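Local atomic coordinates of protein Kinase A (Toxoplasma gondii, PDB entry 5J3U), a protein that binds cAMP at two tandem cyclic nucleotide-binding domains and probably acts as an inhibitory regulatory subunit for the kinase catalytic subunit. Residues R130-D135 with A156-T161; L176-F180 with E239-F243. All coordinates share one frame. Numbering follows the deposited sequence.

Contact 1 (R130-D135 with A156-T161); sequences RRSMYD and ADALRT
In PKA regulatory subunits a long helix joins the tandem cyclic nucleotide-binding domains, and here it packs against the helix leading into the first strand of the second domain's beta-roll. Residues 130-135 form regular alpha-helix within helix 116-138, with Tyr134 N bonded to Arg130 O (2.8 Å). Residues 156-161 leave helix 149-157, turn at Ala158 (phi/psi -104/9) and enter strand 159-165. The axes of 130-135 and 159-161 lie 10.2 Å apart at 102°, and the nearest CA pair is Tyr134-Ala156, 5.3 Å.

Apolar contact centres on Tyr134 (chi1 m). Its CB meets Ala156 CB at 3.8 Å, while Leu159 (m, t) covers one ring face: Leu159 CB is 3.8 Å from the Tyr134 ring centroid, 10° off the normal, a CH-pi contact, and Leu159 CD1 is 3.7 Å from Tyr134 CD1.

Polar contacts flank this core. Beyond the ring edge, Tyr134 OH lies 2.6 Å from Thr161 OG1, itself hydrogen-bonded to Glu184, which also pairs with Arg130. Arg131 (t, p, t) extends past Ala156, and its NE makes a salt bridge to Asp157 OD1 (Asp157 chi1 m) at a very short 2.3 Å, with the oxygen's position less certain.

With its ring held by apolar contacts and its one hydroxyl meeting Thr161, Tyr134 alone fixes the linking helix to both helix and strand; the Arg131-Asp157 bridge is separate, at the margin.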
loop_
_atom_site.group_PDB
_atom_site.type_symbol
_atom_site.label_atom_id
_atom_site.label_comp_id
_atom_site.label_asym_id
_atom_site.label_seq_id
_atom_site.Cartn_x
_atom_site.Cartn_y
_atom_site.Cartn_z
ATOM N N ARG A 130 13.078 1.753 -0.546
ATOM C CA ARG A 130 11.969 2.083 0.326
ATOM C C ARG A 130 11.613 0.905 1.238
ATOM O O ARG A 130 11.381 1.081 2.426
ATOM C CB ARG A 130 10.750 2.547 -0.467
ATOM C CG ARG A 130 9.692 3.190 0.416
ATOM C CD ARG A 130 10.348 4.463 0.946
ATOM N NE ARG A 130 9.634 5.263 1.912
ATOM C CZ ARG A 130 9.714 5.160 3.246
ATOM N NH1 ARG A 130 10.386 4.175 3.843
ATOM N NH2 ARG A 130 9.059 6.039 3.979
ATOM N N ARG A 131 11.552 -0.285 0.653
ATOM C CA ARG A 131 11.209 -1.520 1.392
ATOM C C ARG A 131 12.208 -1.762 2.512
ATOM O O ARG A 131 11.820 -2.044 3.659
ATOM C CB ARG A 131 11.072 -2.735 0.428
ATOM C CG ARG A 131 11.061 -4.135 1.040
ATOM C CD ARG A 131 10.116 -4.318 2.229
ATOM N NE ARG A 131 10.063 -5.713 2.693
ATOM C CZ ARG A 131 10.955 -6.298 3.486
ATOM N NH1 ARG A 131 10.752 -7.566 3.843
ATOM N NH2 ARG A 131 12.051 -5.652 3.906
ATOM N N SER A 132 13.505 -1.612 2.179
ATOM C CA SER A 132 14.552 -1.796 3.156
ATOM C C SER A 132 14.444 -0.758 4.287
ATOM O O SER A 132 14.578 -1.083 5.461
ATOM C CB SER A 132 15.917 -1.766 2.468
ATOM O OG SER A 132 16.901 -2.008 3.437
ATOM N N MET A 133 14.135 0.479 3.926
ATOM C CA MET A 133 13.984 1.552 4.911
ATOM C C MET A 133 12.764 1.280 5.799
ATOM O O MET A 133 12.845 1.514 7.015
ATOM C CB MET A 133 13.882 2.913 4.229
ATOM C CG MET A 133 15.174 3.305 3.526
ATOM S SD MET A 133 16.523 3.710 4.663
ATOM C CE MET A 133 16.020 5.325 5.232
ATOM N N TYR A 134 11.693 0.728 5.213
ATOM C CA TYR A 134 10.520 0.338 6.042
ATOM C C TYR A 134 10.919 -0.777 7.009
ATOM O O TYR A 134 10.583 -0.724 8.199
ATOM C CB TYR A 134 9.331 -0.138 5.231
ATOM C CG TYR A 134 8.483 0.926 4.588
ATOM C CD1 TYR A 134 8.056 2.059 5.291
ATOM C CD2 TYR A 134 8.021 0.734 3.263
ATOM C CE1 TYR A 134 7.229 3.009 4.687
ATOM C CE2 TYR A 134 7.175 1.655 2.649
ATOM C CZ TYR A 134 6.780 2.779 3.350
ATOM O OH TYR A 134 5.955 3.666 2.707
ATOM N N ASP A 135 11.675 -1.757 6.523
ATOM C CA ASP A 135 12.122 -2.802 7.411
ATOM C C ASP A 135 12.958 -2.317 8.600
ATOM O O ASP A 135 12.756 -2.746 9.720
ATOM C CB ASP A 135 12.868 -3.842 6.651
ATOM C CG ASP A 135 12.957 -5.139 7.421
ATOM O OD1 ASP A 135 11.901 -5.627 7.965
ATOM O OD2 ASP A 135 14.080 -5.651 7.442
ATOM N N ALA A 156 6.107 -4.495 6.430
ATOM C CA ALA A 156 6.888 -3.506 5.666
ATOM C C ALA A 156 6.473 -3.469 4.179
ATOM O O ALA A 156 6.355 -2.381 3.591
ATOM C CB ALA A 156 8.413 -3.756 5.818
ATOM N N ASP A 157 6.235 -4.645 3.611
ATOM C CA ASP A 157 5.771 -4.825 2.228
ATOM C C ASP A 157 4.369 -4.289 1.954
ATOM O O ASP A 157 4.031 -4.059 0.823
ATOM C CB ASP A 157 5.745 -6.312 1.863
ATOM C CG ASP A 157 7.142 -6.901 1.630
ATOM O OD1 ASP A 157 8.117 -6.135 1.510
ATOM O OD2 ASP A 157 7.269 -8.152 1.631
ATOM N N ALA A 158 3.555 -4.079 2.986
ATOM C CA ALA A 158 2.192 -3.520 2.877
ATOM C C ALA A 158 2.042 -2.027 3.319
ATOM O O ALA A 158 0.889 -1.511 3.476
ATOM C CB ALA A 158 1.273 -4.369 3.716
ATOM N N LEU A 159 3.146 -1.349 3.578
ATOM C CA LEU A 159 3.113 0.066 3.986
ATOM C C LEU A 159 3.142 1.047 2.823
ATOM O O LEU A 159 3.802 0.782 1.807
ATOM C CB LEU A 159 4.294 0.378 4.889
ATOM C CG LEU A 159 4.301 -0.317 6.234
ATOM C CD1 LEU A 159 5.484 0.070 7.062
ATOM C CD2 LEU A 159 3.035 -0.031 7.039
ATOM N N ARG A 160 2.413 2.152 2.981
ATOM C CA ARG A 160 2.506 3.343 2.125
ATOM C C ARG A 160 2.886 4.523 2.984
ATOM O O ARG A 160 2.853 4.391 4.207
ATOM C CB ARG A 160 1.197 3.613 1.403
ATOM C CG ARG A 160 0.768 2.481 0.501
ATOM C CD ARG A 160 -0.645 2.753 0.018
ATOM N NE ARG A 160 -1.166 1.761 -0.890
ATOM C CZ ARG A 160 -1.764 0.617 -0.552
ATOM N NH1 ARG A 160 -1.896 0.222 0.723
ATOM N NH2 ARG A 160 -2.195 -0.182 -1.533
ATOM N N THR A 161 3.410 5.577 2.386
ATOM C CA THR A 161 3.825 6.784 3.137
ATOM C C THR A 161 2.976 7.935 2.715
ATOM O O THR A 161 2.700 8.086 1.523
ATOM C CB THR A 161 5.310 7.102 2.935
ATOM O OG1 THR A 161 6.059 6.060 3.585
ATOM C CG2 THR A 161 5.702 8.416 3.530
#

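Contact 2 (L176-F180 with E239-F243); sequences LGDVF and ERKSF
Phe243 (chi1 t, chi2 -91°) points its ring edge at the face of Phe180 (t, 65°): this edge-to-face pair has centroids 5.2 Å apart and planes at 61°, with Phe243 CD2 3.7 Å from Phe180 CB. Residues 176-177 are extended; Asp178 (-132/21) breaks the extension before strand 179-183. Glu239 ends strand 232-239 and is the N-cap of helix 240-246, whose first turn has Phe243 N bonded to Glu239 O (2.9 Å). Val179 and Glu239 form an antiparallel non-hydrogen-bonded pair, CA-CA 4.5 Å. Arg240 N then donates to Asp178 O (2.9 Å). The Arg240 side chain (t, t, m) runs extended, then bends at chi3, so that NE makes a salt bridge to Asp178 OD1 (2.7 Å) and NH2 bonds Gly177 O (2.8 Å); both acceptors sit at the guanidinium edge. Glu220 pairs with Arg240 NH1, and Leu217 of helix 215-219 touches both phenylalanines. The Gly177 end lies near bound cAMP; this is the passage from the last beta-roll strand into the helix following it in cyclic nucleotide-binding domains.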
loop_
_atom_site.group_PDB
_atom_site.type_symbol
_atom_site.label_atom_id
_atom_site.label_comp_id
_atom_site.label_asym_id
_atom_site.label_seq_id
_atom_site.Cartn_x
_atom_site.Cartn_y
_atom_site.Cartn_z
ATOM N N LEU A 176 -15.187 7.064 9.326
ATOM C CA LEU A 176 -14.896 5.659 9.155
ATOM C C LEU A 176 -13.390 5.558 9.159
ATOM O O LEU A 176 -12.762 6.380 8.574
ATOM C CB LEU A 176 -15.332 5.134 7.772
ATOM C CG LEU A 176 -16.768 4.734 7.520
ATOM C CD1 LEU A 176 -16.855 4.178 6.105
ATOM C CD2 LEU A 176 -17.307 3.747 8.553
ATOM N N GLY A 177 -12.874 4.545 9.797
ATOM C CA GLY A 177 -11.417 4.318 9.823
ATOM C C GLY A 177 -11.036 2.966 9.270
ATOM O O GLY A 177 -11.453 1.935 9.809
ATOM N N ASP A 178 -10.184 2.990 8.241
ATOM C CA ASP A 178 -9.692 1.796 7.594
ATOM C C ASP A 178 -8.163 1.828 7.418
ATOM O O ASP A 178 -7.622 1.094 6.597
ATOM C CB ASP A 178 -10.313 1.661 6.222
ATOM C CG ASP A 178 -11.789 1.376 6.256
ATOM O OD1 ASP A 178 -12.242 0.565 7.087
ATOM O OD2 ASP A 178 -12.489 1.979 5.424
ATOM N N VAL A 179 -7.486 2.646 8.224
ATOM C CA VAL A 179 -5.992 2.768 8.098
ATOM C C VAL A 179 -5.351 2.865 9.484
ATOM O O VAL A 179 -5.827 3.616 10.364
ATOM C CB VAL A 179 -5.579 4.002 7.282
ATOM C CG1 VAL A 179 -4.034 4.108 7.160
ATOM C CG2 VAL A 179 -6.227 3.960 5.921
ATOM N N PHE A 180 -4.261 2.120 9.673
ATOM C CA PHE A 180 -3.421 2.175 10.879
ATOM C C PHE A 180 -2.185 2.982 10.503
ATOM O O PHE A 180 -1.673 2.782 9.407
ATOM C CB PHE A 180 -3.058 0.743 11.302
ATOM C CG PHE A 180 -2.056 0.637 12.431
ATOM C CD1 PHE A 180 -2.342 1.083 13.688
ATOM C CD2 PHE A 180 -0.801 0.075 12.202
ATOM C CE1 PHE A 180 -1.454 0.937 14.728
ATOM C CE2 PHE A 180 0.076 -0.124 13.243
ATOM C CZ PHE A 180 -0.215 0.310 14.505
ATOM N N GLU A 239 -3.362 -0.528 5.622
ATOM C CA GLU A 239 -4.810 -0.693 5.420
ATOM C C GLU A 239 -5.386 -1.771 6.288
ATOM O O GLU A 239 -4.719 -2.681 6.664
ATOM C CB GLU A 239 -5.126 -1.061 3.976
ATOM C CG GLU A 239 -4.900 0.055 3.004
ATOM C CD GLU A 239 -5.362 -0.306 1.605
ATOM O OE1 GLU A 239 -5.157 -1.465 1.200
ATOM O OE2 GLU A 239 -5.903 0.568 0.904
ATOM N N ARG A 240 -6.675 -1.630 6.604
ATOM C CA ARG A 240 -7.408 -2.536 7.486
ATOM C C ARG A 240 -7.215 -4.018 7.211
ATOM O O ARG A 240 -6.907 -4.823 8.126
ATOM C CB ARG A 240 -8.909 -2.195 7.330
ATOM C CG ARG A 240 -9.848 -3.167 8.009
ATOM C CD ARG A 240 -11.291 -2.757 7.756
ATOM N NE ARG A 240 -11.658 -1.630 8.605
ATOM C CZ ARG A 240 -11.951 -1.720 9.892
ATOM N NH1 ARG A 240 -11.929 -2.878 10.511
ATOM N NH2 ARG A 240 -12.261 -0.628 10.572
ATOM N N LYS A 241 -7.332 -4.381 5.934
ATOM C CA LYS A 241 -7.206 -5.773 5.560
ATOM C C LYS A 241 -5.803 -6.305 5.884
ATOM O O LYS A 241 -5.685 -7.391 6.400
ATOM C CB LYS A 241 -7.518 -5.998 4.089
ATOM C CG LYS A 241 -7.652 -7.471 3.768
ATOM C CD LYS A 241 -8.255 -7.678 2.391
ATOM C CE LYS A 241 -9.739 -7.358 2.348
ATOM N NZ LYS A 241 -10.358 -7.957 1.126
ATOM N N SER A 242 -4.765 -5.524 5.582
ATOM C CA SER A 242 -3.386 -5.904 5.925
ATOM C C SER A 242 -3.153 -5.937 7.409
ATOM O O SER A 242 -2.426 -6.780 7.909
ATOM C CB SER A 242 -2.363 -4.957 5.315
ATOM O OG SER A 242 -2.627 -4.840 3.959
ATOM N N PHE A 243 -3.736 -4.978 8.134
ATOM C CA PHE A 243 -3.635 -4.982 9.575
ATOM C C PHE A 243 -4.176 -6.281 10.193
ATOM O O PHE A 243 -3.526 -6.946 11.028
ATOM C CB PHE A 243 -4.392 -3.769 10.135
ATOM C CG PHE A 243 -4.386 -3.650 11.628
ATOM C CD1 PHE A 243 -5.404 -4.243 12.402
ATOM C CD2 PHE A 243 -3.495 -2.805 12.274
ATOM C CE1 PHE A 243 -5.429 -4.084 13.763
ATOM C CE2 PHE A 243 -3.544 -2.626 13.647
ATOM C CZ PHE A 243 -4.507 -3.263 14.392
#

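In the fold
Both contacts reach the sheet that holds strands 159-165, 232-239 and 179-183. Contact 1 joins the helix connecting the two domains to the entry of the second, on outermost strand 159-165; contact 2 lies wholly within that domain. Both are partly buried, but contact 1 has no exposed touching residue, whereas contact 2 has Asp178 and Glu239. Each couples a buried aromatic with an arginine-aspartate pair; contact 1 meets aliphatic side chains and a hydroxyl, whereas contact 2 pairs two phenyl rings and adds one backbone-backbone bond and an arginine bond to a carbonyl, its Gly177 about 6 Å from bound cAMP. Ala158 touches Ser242, and Arg160, hydrogen-bonded to Gln18 O, makes a long, weak ion pair with Glu239.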